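Protein DOA1 (Saccharomyces cerevisiae, PDB 3ODT) probably binds ubiquitin through its WD40 beta-propeller domain, an activity linked to regulating the turnover of F-box proteins. Local coordinates at residues A[12-17]-A[287-292]; A[264-269]-A[283-288]; A[24-29]-A[279-284]. One frame throughout, in Å; residues are numbered along the deposited sequence.

Contact 1 (A[12-17]-A[287-292]); sequences ATLKGH and NLVRIF
L14 and V289 meet CB to CB at 3.8 Å on one face of a two-strand pairing. L14 CG is anti to the carbonyl carbon (chi1 -81°), on the side of its own N; beyond it, L14 CD2 comes to 3.9 Å from V289 CG1 and 4.1 Å from I291 CD1. Four backbone bonds hold the register: A12 and I291 exchange one pair, L14 and V289 the other, the shortest being L14 N to V289 O at 2.8 Å. With the strands at 163°, N to C, this is the "velcro" closure of a WD40 propeller, in which the N-terminal strand 9-14 completes the sheet of the last blade. On the reverse face, with T13 and R290, T13 CG2 sits 3.9 Å from L288 CD1, while L288 CD2 lies 3.8 Å from K15 CA. The same L288 CD1 lies 3.4 Å above the plane of the R290 guanidinium, offset toward its rim; NH2 of that group forms a salt bridge with D286. Beyond the paired residues H17 points toward 287-292, with H17 O 3.4 Å from N287 CB, and its ring nitrogens bond to S34 and D38, as in the polar network of WD40 repeats.

Contact 2 (A[264-269]-A[283-288]); sequences LPAISI and GSSDNL
S285 reaches across to the 264-269 loop with both its side chain and its backbone, and has 67 Å² buried there, more than any other residue of the pair. S285 OG lies between its own N and carbonyl carbon (chi1 60°), where it accepts the N-H of S268, with S268 N at 2.9 Å and 160° at the hydrogen. In return S285 N donates to S268 O, which it approaches nearly along the C=O axis. One residue is thus tied to another by two bonds, one from a side chain and one from the main chain. I267 CG1 flanks the hydroxyl, 3.4 Å from S285 OG.

S284 and D286 complete the surface. S284 CB packs 3.8 Å from I269 CD1, at the non-hydrogen-bonded pair I269-S284, whose CA atoms are the nearest across the segments (4.3 Å). S284 OG donates to D286 OD1 at 2.6 Å, on the syn side but 31° out of the carboxylate plane. That bond, a weaker one from L288 N to the same oxygen, and the salt bridge from R290 to D286 OD2 restrain the carboxylate's rotation. A266 CB comes against this flat group, 3.7 Å from D286 CG, and also 3.5 Å from S285 OG, so the methyl fills the corner between the two side chains.

S284 to N287 form a type I beta turn, with N287 N bonded to S284 O. S285 O and N287 OD1, both acceptors, stand 3.1 Å apart, consistent with joint ligation of the bound calcium, whose site is S285, N287 and D20. The whole is the tight turn between the second and third strands of a WD40 blade, packed and bonded against the loop that leads into the blade's innermost strand.

Contact 3 (A[24-29]-A[279-284]); sequences VVAVDD and DIIVGS
I281 overlaps V24 with its CG2 and A26 with its CD1, using its two branches on two residues of the facing strand. I281 CG2, anti to the backbone N, rests 3.8 Å from V24 CB. With I281 CD1 roughly anti to its CA (chi2 160°), the other branch meets the backbone of A26, 3.6 Å from A26 N, and its methyl as well, with A26 CB 3.7 Å from I281 CD1. I281 gives up 78 Å² to the contact, the largest share of any residue.

V24 buries nearly as much, 73 Å². Its side chain and that of I281 run past each other in opposite directions, so they overlap along their flanks. V24 CG1 is anti to its own carbonyl carbon and lies over G283 of the opposite strand, 3.8 Å from G283 CA. G283 has no side chain, which is what lets the methyl settle directly on the main chain there. The other methyl, V24 CG2, lies 3.8 Å from the backbone O of I281 and the same distance from its CG2.

Strands 24-26 and 280-284 point in nearly antiparallel directions, at 164°, yet their axes come no closer than 7.0 Å. The sheet of each is a different one, and the contact is apolar, of side chains on side chains and on backbone, with no hydrogen bonds between the segments.

This is the interface between the first and last blades of the propeller. V24 N and A26 N bond to S271 and D273 of strand 269-274, the innermost strand of the last blade, while I281 also touches V289 of strand 289-293 and V32 of strand 31-36. V24 further packs on S34, so the pair lies between the two sheets.

Overall arrangement
From the N terminus the chain first supplies strand 9-14, which contact 1 joins to strand 289-293 about 270 residues later, so that nearly the whole propeller lies inside that loop. Strand 21-26 follows at once and makes contact 3 with strand 280-284, nested within the first closure: contact 1 completes the last blade's sheet, whereas contact 3 packs that sheet against the first blade. Contact 2 is local, 14 residues apart at its nearest ends, and ties the loop that enters the last blade to that blade's 284-287 turn. All three converge on residues 279-292: contact 2 shares N287 and L288 with contact 1, and G283 and S284 with contact 3.

Contact 1 (A[12-17]-A[287-292])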
loop_
_atom_site.group_PDB
_atom_site.type_symbol
_atom_site.label_atom_id
_atom_site.label_comp_id
_atom_site.label_asym_id
_atom_site.label_seq_id
_atom_site.Cartn_x
_atom_site.Cartn_y
_atom_site.Cartn_z
ATOM N N ALA A 12 15.118 1.593 12.800
ATOM C CA ALA A 12 15.146 3.052 12.859
ATOM C C ALA A 12 13.747 3.603 13.039
ATOM O O ALA A 12 12.761 3.032 12.577
ATOM C CB ALA A 12 15.734 3.617 11.608
ATOM N N THR A 13 13.711 4.736 13.708
ATOM C CA THR A 13 12.530 5.538 13.893
ATOM C C THR A 13 12.733 6.864 13.165
ATOM O O THR A 13 13.695 7.596 13.417
ATOM C CB THR A 13 12.276 5.782 15.372
ATOM O OG1 THR A 13 12.194 4.522 16.032
ATOM C CG2 THR A 13 10.980 6.529 15.550
ATOM N N LEU A 14 11.835 7.133 12.234
ATOM C CA LEU A 14 11.927 8.247 11.327
ATOM C C LEU A 14 10.845 9.263 11.711
ATOM O O LEU A 14 9.659 9.102 11.396
ATOM C CB LEU A 14 11.734 7.764 9.900
ATOM C CG LEU A 14 12.970 7.131 9.207
ATOM C CD1 LEU A 14 13.693 6.099 10.084
ATOM C CD2 LEU A 14 12.559 6.483 7.893
ATOM N N LYS A 15 11.300 10.325 12.364
ATOM C CA LYS A 15 10.466 11.352 12.947
ATOM C C LYS A 15 10.475 12.603 12.061
ATOM O O LYS A 15 11.515 13.024 11.610
ATOM C CB LYS A 15 11.007 11.681 14.348
ATOM C CG LYS A 15 10.210 12.710 15.117
ATOM C CD LYS A 15 10.746 12.939 16.515
ATOM C CE LYS A 15 9.803 13.920 17.295
ATOM N NZ LYS A 15 10.197 14.269 18.697
ATOM N N GLY A 16 9.303 13.172 11.814
ATOM C CA GLY A 16 9.211 14.413 11.076
ATOM C C GLY A 16 7.778 14.779 10.721
ATOM O O GLY A 16 7.414 15.955 10.738
ATOM N N HIS A 17 6.959 13.790 10.380
ATOM C CA HIS A 17 5.581 14.095 10.058
ATOM C C HIS A 17 4.842 14.637 11.282
ATOM O O HIS A 17 5.073 14.206 12.413
ATOM C CB HIS A 17 4.860 12.846 9.530
ATOM C CG HIS A 17 5.192 12.503 8.112
ATOM N ND1 HIS A 17 4.862 13.323 7.062
ATOM C CD2 HIS A 17 5.843 11.437 7.578
ATOM C CE1 HIS A 17 5.252 12.760 5.931
ATOM N NE2 HIS A 17 5.862 11.625 6.222
ATOM N N ASN A 287 2.443 9.285 13.916
ATOM C CA ASN A 287 3.103 10.199 12.976
ATOM C C ASN A 287 4.524 9.787 12.649
ATOM O O ASN A 287 5.286 10.552 12.059
ATOM C CB ASN A 287 3.080 11.651 13.462
ATOM C CG ASN A 287 1.704 12.094 13.969
ATOM O OD1 ASN A 287 0.645 11.507 13.665
ATOM N ND2 ASN A 287 1.713 13.159 14.738
ATOM N N LEU A 288 4.869 8.567 13.025
ATOM C CA LEU A 288 6.180 8.018 12.773
ATOM C C LEU A 288 6.197 7.050 11.587
ATOM O O LEU A 288 5.225 6.327 11.327
ATOM C CB LEU A 288 6.675 7.258 14.009
ATOM C CG LEU A 288 6.953 8.119 15.226
ATOM C CD1 LEU A 288 7.259 7.239 16.401
ATOM C CD2 LEU A 288 8.074 9.136 14.921
ATOM N N VAL A 289 7.343 7.029 10.934
ATOM C CA VAL A 289 7.740 5.925 10.078
ATOM C C VAL A 289 8.745 5.087 10.883
ATOM O O VAL A 289 9.605 5.634 11.585
ATOM C CB VAL A 289 8.382 6.462 8.780
ATOM C CG1 VAL A 289 8.889 5.315 7.954
ATOM C CG2 VAL A 289 7.396 7.322 7.973
ATOM N N ARG A 290 8.635 3.769 10.789
ATOM C CA ARG A 290 9.625 2.877 11.408
ATOM C C ARG A 290 10.144 1.885 10.379
ATOM O O ARG A 290 9.461 1.567 9.414
ATOM C CB ARG A 290 9.009 2.115 12.584
ATOM C CG ARG A 290 8.627 2.964 13.792
ATOM C CD ARG A 290 7.942 2.054 14.783
ATOM N NE ARG A 290 7.632 2.698 16.054
ATOM C CZ ARG A 290 6.558 3.451 16.294
ATOM N NH1 ARG A 290 5.696 3.743 15.321
ATOM N NH2 ARG A 290 6.350 3.929 17.514
ATOM N N ILE A 291 11.389 1.453 10.557
ATOM C CA ILE A 291 11.965 0.401 9.741
ATOM C C ILE A 291 12.344 -0.720 10.682
ATOM O O ILE A 291 12.929 -0.462 11.739
ATOM C CB ILE A 291 13.180 0.901 8.977
ATOM C CG1 ILE A 291 12.755 2.043 8.047
ATOM C CG2 ILE A 291 13.807 -0.212 8.197
ATOM C CD1 ILE A 291 13.876 2.652 7.366
ATOM N N PHE A 292 11.922 -1.926 10.344
ATOM C CA PHE A 292 12.283 -3.138 11.082
ATOM C C PHE A 292 13.155 -4.037 10.211
ATOM O O PHE A 292 12.979 -4.065 9.006
ATOM C CB PHE A 292 11.005 -3.898 11.483
ATOM C CG PHE A 292 10.238 -3.223 12.568
ATOM C CD1 PHE A 292 9.361 -2.198 12.270
ATOM C CD2 PHE A 292 10.405 -3.600 13.883
ATOM C CE1 PHE A 292 8.670 -1.549 13.276
ATOM C CE2 PHE A 292 9.722 -2.942 14.895
ATOM C CZ PHE A 292 8.865 -1.921 14.593
#

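Contact 2 (A[264-269]-A[283-288])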
loop_
_atom_site.group_PDB
_atom_site.type_symbol
_atom_site.label_atom_id
_atom_site.label_comp_id
_atom_site.label_asym_id
_atom_site.label_seq_id
_atom_site.Cartn_x
_atom_site.Cartn_y
_atom_site.Cartn_z
ATOM N N LEU A 264 2.841 -1.825 18.435
ATOM C CA LEU A 264 3.358 -0.462 18.491
ATOM C C LEU A 264 2.450 0.474 19.278
ATOM O O LEU A 264 1.245 0.247 19.333
ATOM C CB LEU A 264 3.480 0.070 17.068
ATOM C CG LEU A 264 4.476 -0.700 16.180
ATOM C CD1 LEU A 264 4.441 -0.169 14.781
ATOM C CD2 LEU A 264 5.887 -0.595 16.700
ATOM N N PRO A 265 3.036 1.544 19.864
ATOM C CA PRO A 265 2.269 2.490 20.688
ATOM C C PRO A 265 1.581 3.546 19.812
ATOM O O PRO A 265 1.806 4.757 19.965
ATOM C CB PRO A 265 3.339 3.116 21.603
ATOM C CG PRO A 265 4.593 3.108 20.740
ATOM C CD PRO A 265 4.488 1.835 19.900
ATOM N N ALA A 266 0.737 3.070 18.910
ATOM C CA ALA A 266 -0.031 3.916 18.023
ATOM C C ALA A 266 -1.404 3.319 17.866
ATOM O O ALA A 266 -1.543 2.110 17.743
ATOM C CB ALA A 266 0.663 3.982 16.673
ATOM N N ILE A 267 -2.448 4.139 17.848
ATOM C CA ILE A 267 -3.799 3.597 17.831
ATOM C C ILE A 267 -4.116 2.865 16.515
ATOM O O ILE A 267 -4.956 1.963 16.522
ATOM C CB ILE A 267 -4.900 4.644 18.128
ATOM C CG1 ILE A 267 -4.911 5.759 17.082
ATOM C CG2 ILE A 267 -4.771 5.162 19.587
ATOM C CD1 ILE A 267 -6.013 6.771 17.311
ATOM N N SER A 268 -3.459 3.256 15.423
ATOM C CA SER A 268 -3.673 2.642 14.102
ATOM C C SER A 268 -2.376 2.491 13.352
ATOM O O SER A 268 -1.568 3.444 13.300
ATOM C CB SER A 268 -4.569 3.547 13.243
ATOM O OG SER A 268 -5.791 3.859 13.887
ATOM N N ILE A 269 -2.164 1.335 12.730
ATOM C CA ILE A 269 -1.013 1.151 11.846
ATOM C C ILE A 269 -1.545 1.131 10.402
ATOM O O ILE A 269 -2.281 0.225 10.047
ATOM C CB ILE A 269 -0.257 -0.162 12.125
ATOM C CG1 ILE A 269 -0.121 -0.415 13.626
ATOM C CG2 ILE A 269 1.126 -0.111 11.408
ATOM C CD1 ILE A 269 0.517 0.716 14.405
ATOM N N GLY A 283 4.145 2.787 8.531
ATOM C CA GLY A 283 3.588 4.103 8.788
ATOM C C GLY A 283 2.417 3.996 9.756
ATOM O O GLY A 283 1.503 3.214 9.551
ATOM N N SER A 284 2.409 4.840 10.787
ATOM C CA SER A 284 1.430 4.725 11.853
ATOM C C SER A 284 0.837 6.053 12.325
ATOM O O SER A 284 1.273 7.164 11.935
ATOM C CB SER A 284 2.008 3.924 13.021
ATOM O OG SER A 284 3.279 4.388 13.377
ATOM N N SER A 285 -0.179 5.938 13.171
ATOM C CA SER A 285 -0.930 7.096 13.617
ATOM C C SER A 285 -0.198 7.985 14.633
ATOM O O SER A 285 -0.671 9.074 14.953
ATOM C CB SER A 285 -2.238 6.635 14.245
ATOM O OG SER A 285 -1.995 5.795 15.349
ATOM N N ASP A 286 0.937 7.509 15.143
ATOM C CA ASP A 286 1.754 8.332 16.032
ATOM C C ASP A 286 2.651 9.273 15.229
ATOM O O ASP A 286 3.542 9.909 15.770
ATOM C CB ASP A 286 2.579 7.466 16.981
ATOM C CG ASP A 286 3.446 6.460 16.265
ATOM O OD1 ASP A 286 3.409 6.384 15.037
ATOM O OD2 ASP A 286 4.166 5.726 16.960
ATOM N N ASN A 287 2.443 9.285 13.916
ATOM C CA ASN A 287 3.103 10.199 12.976
ATOM C C ASN A 287 4.524 9.787 12.649
ATOM O O ASN A 287 5.286 10.552 12.059
ATOM C CB ASN A 287 3.080 11.651 13.462
ATOM C CG ASN A 287 1.704 12.094 13.969
ATOM O OD1 ASN A 287 0.645 11.507 13.665
ATOM N ND2 ASN A 287 1.713 13.159 14.738
ATOM N N LEU A 288 4.869 8.567 13.025
ATOM C CA LEU A 288 6.180 8.018 12.773
ATOM C C LEU A 288 6.197 7.050 11.587
ATOM O O LEU A 288 5.225 6.327 11.327
ATOM C CB LEU A 288 6.675 7.258 14.009
ATOM C CG LEU A 288 6.953 8.119 15.226
ATOM C CD1 LEU A 288 7.259 7.239 16.401
ATOM C CD2 LEU A 288 8.074 9.136 14.921
#

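Contact 3 (A[24-29]-A[279-284])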
loop_
_atom_site.group_PDB
_atom_site.type_symbol
_atom_site.label_atom_id
_atom_site.label_comp_id
_atom_site.label_asym_id
_atom_site.label_seq_id
_atom_site.Cartn_x
_atom_site.Cartn_y
_atom_site.Cartn_z
ATOM N N VAL A 24 3.487 4.387 3.012
ATOM C CA VAL A 24 4.939 4.318 2.892
ATOM C C VAL A 24 5.328 3.453 1.700
ATOM O O VAL A 24 4.617 2.502 1.339
ATOM C CB VAL A 24 5.584 3.770 4.194
ATOM C CG1 VAL A 24 5.216 4.673 5.372
ATOM C CG2 VAL A 24 5.133 2.353 4.477
ATOM N N VAL A 25 6.490 3.739 1.119
ATOM C CA VAL A 25 6.981 2.974 -0.004
ATOM C C VAL A 25 8.500 2.881 0.056
ATOM O O VAL A 25 9.189 3.857 0.389
ATOM C CB VAL A 25 6.476 3.578 -1.370
ATOM C CG1 VAL A 25 7.025 4.991 -1.621
ATOM C CG2 VAL A 25 6.797 2.670 -2.537
ATOM N N ALA A 26 9.031 1.713 -0.299
ATOM C CA ALA A 26 10.441 1.535 -0.523
ATOM C C ALA A 26 10.828 2.120 -1.882
ATOM O O ALA A 26 10.165 1.880 -2.914
ATOM C CB ALA A 26 10.782 0.061 -0.503
ATOM N N VAL A 27 11.898 2.885 -1.891
ATOM C CA VAL A 27 12.446 3.377 -3.134
ATOM C C VAL A 27 13.636 2.482 -3.484
ATOM O O VAL A 27 13.727 1.930 -4.585
ATOM C CB VAL A 27 12.848 4.832 -2.996
ATOM C CG1 VAL A 27 13.681 5.274 -4.186
ATOM C CG2 VAL A 27 11.589 5.695 -2.844
ATOM N N ASP A 28 14.576 2.378 -2.553
ATOM C CA ASP A 28 15.617 1.354 -2.619
ATOM C C ASP A 28 16.055 1.022 -1.196
ATOM O O ASP A 28 15.449 1.521 -0.247
ATOM C CB ASP A 28 16.767 1.743 -3.543
ATOM C CG ASP A 28 17.520 2.981 -3.093
ATOM O OD1 ASP A 28 17.776 3.173 -1.894
ATOM O OD2 ASP A 28 17.911 3.770 -3.979
ATOM N N ASP A 29 17.085 0.200 -1.018
ATOM C CA ASP A 29 17.471 -0.195 0.325
ATOM C C ASP A 29 18.002 0.969 1.180
ATOM O O ASP A 29 18.174 0.827 2.387
ATOM C CB ASP A 29 18.533 -1.267 0.275
ATOM C CG ASP A 29 18.034 -2.570 -0.275
ATOM O OD1 ASP A 29 16.811 -2.805 -0.429
ATOM O OD2 ASP A 29 18.910 -3.397 -0.592
ATOM N N ASP A 279 13.676 -5.757 4.761
ATOM C CA ASP A 279 13.300 -4.858 5.836
ATOM C C ASP A 279 11.878 -4.359 5.636
ATOM O O ASP A 279 11.409 -4.218 4.504
ATOM C CB ASP A 279 14.279 -3.689 5.954
ATOM C CG ASP A 279 15.611 -4.100 6.569
ATOM O OD1 ASP A 279 15.909 -5.308 6.682
ATOM O OD2 ASP A 279 16.378 -3.169 6.948
ATOM N N ILE A 280 11.206 -4.098 6.743
ATOM C CA ILE A 280 9.804 -3.696 6.724
ATOM C C ILE A 280 9.671 -2.228 7.115
ATOM O O ILE A 280 10.230 -1.806 8.125
ATOM C CB ILE A 280 8.936 -4.569 7.657
ATOM C CG1 ILE A 280 8.917 -6.016 7.153
ATOM C CG2 ILE A 280 7.538 -4.013 7.703
ATOM C CD1 ILE A 280 8.322 -7.007 8.136
ATOM N N ILE A 281 8.979 -1.457 6.281
ATOM C CA ILE A 281 8.697 -0.042 6.542
ATOM C C ILE A 281 7.258 0.051 7.032
ATOM O O ILE A 281 6.370 -0.613 6.492
ATOM C CB ILE A 281 8.809 0.804 5.267
ATOM C CG1 ILE A 281 10.087 0.474 4.498
ATOM C CG2 ILE A 281 8.725 2.271 5.618
ATOM C CD1 ILE A 281 10.067 0.874 3.022
ATOM N N VAL A 282 7.040 0.877 8.064
ATOM C CA VAL A 282 5.758 0.976 8.741
ATOM C C VAL A 282 5.361 2.442 8.944
ATOM O O VAL A 282 6.149 3.243 9.440
ATOM C CB VAL A 282 5.807 0.299 10.143
ATOM C CG1 VAL A 282 4.433 0.299 10.784
ATOM C CG2 VAL A 282 6.350 -1.106 10.040
ATOM N N GLY A 283 4.145 2.787 8.531
ATOM C CA GLY A 283 3.588 4.103 8.788
ATOM C C GLY A 283 2.417 3.996 9.756
ATOM O O GLY A 283 1.503 3.214 9.551
ATOM N N SER A 284 2.409 4.840 10.787
ATOM C CA SER A 284 1.430 4.725 11.853
ATOM C C SER A 284 0.837 6.053 12.325
ATOM O O SER A 284 1.273 7.164 11.935
ATOM C CB SER A 284 2.008 3.924 13.021
ATOM O OG SER A 284 3.279 4.388 13.377
#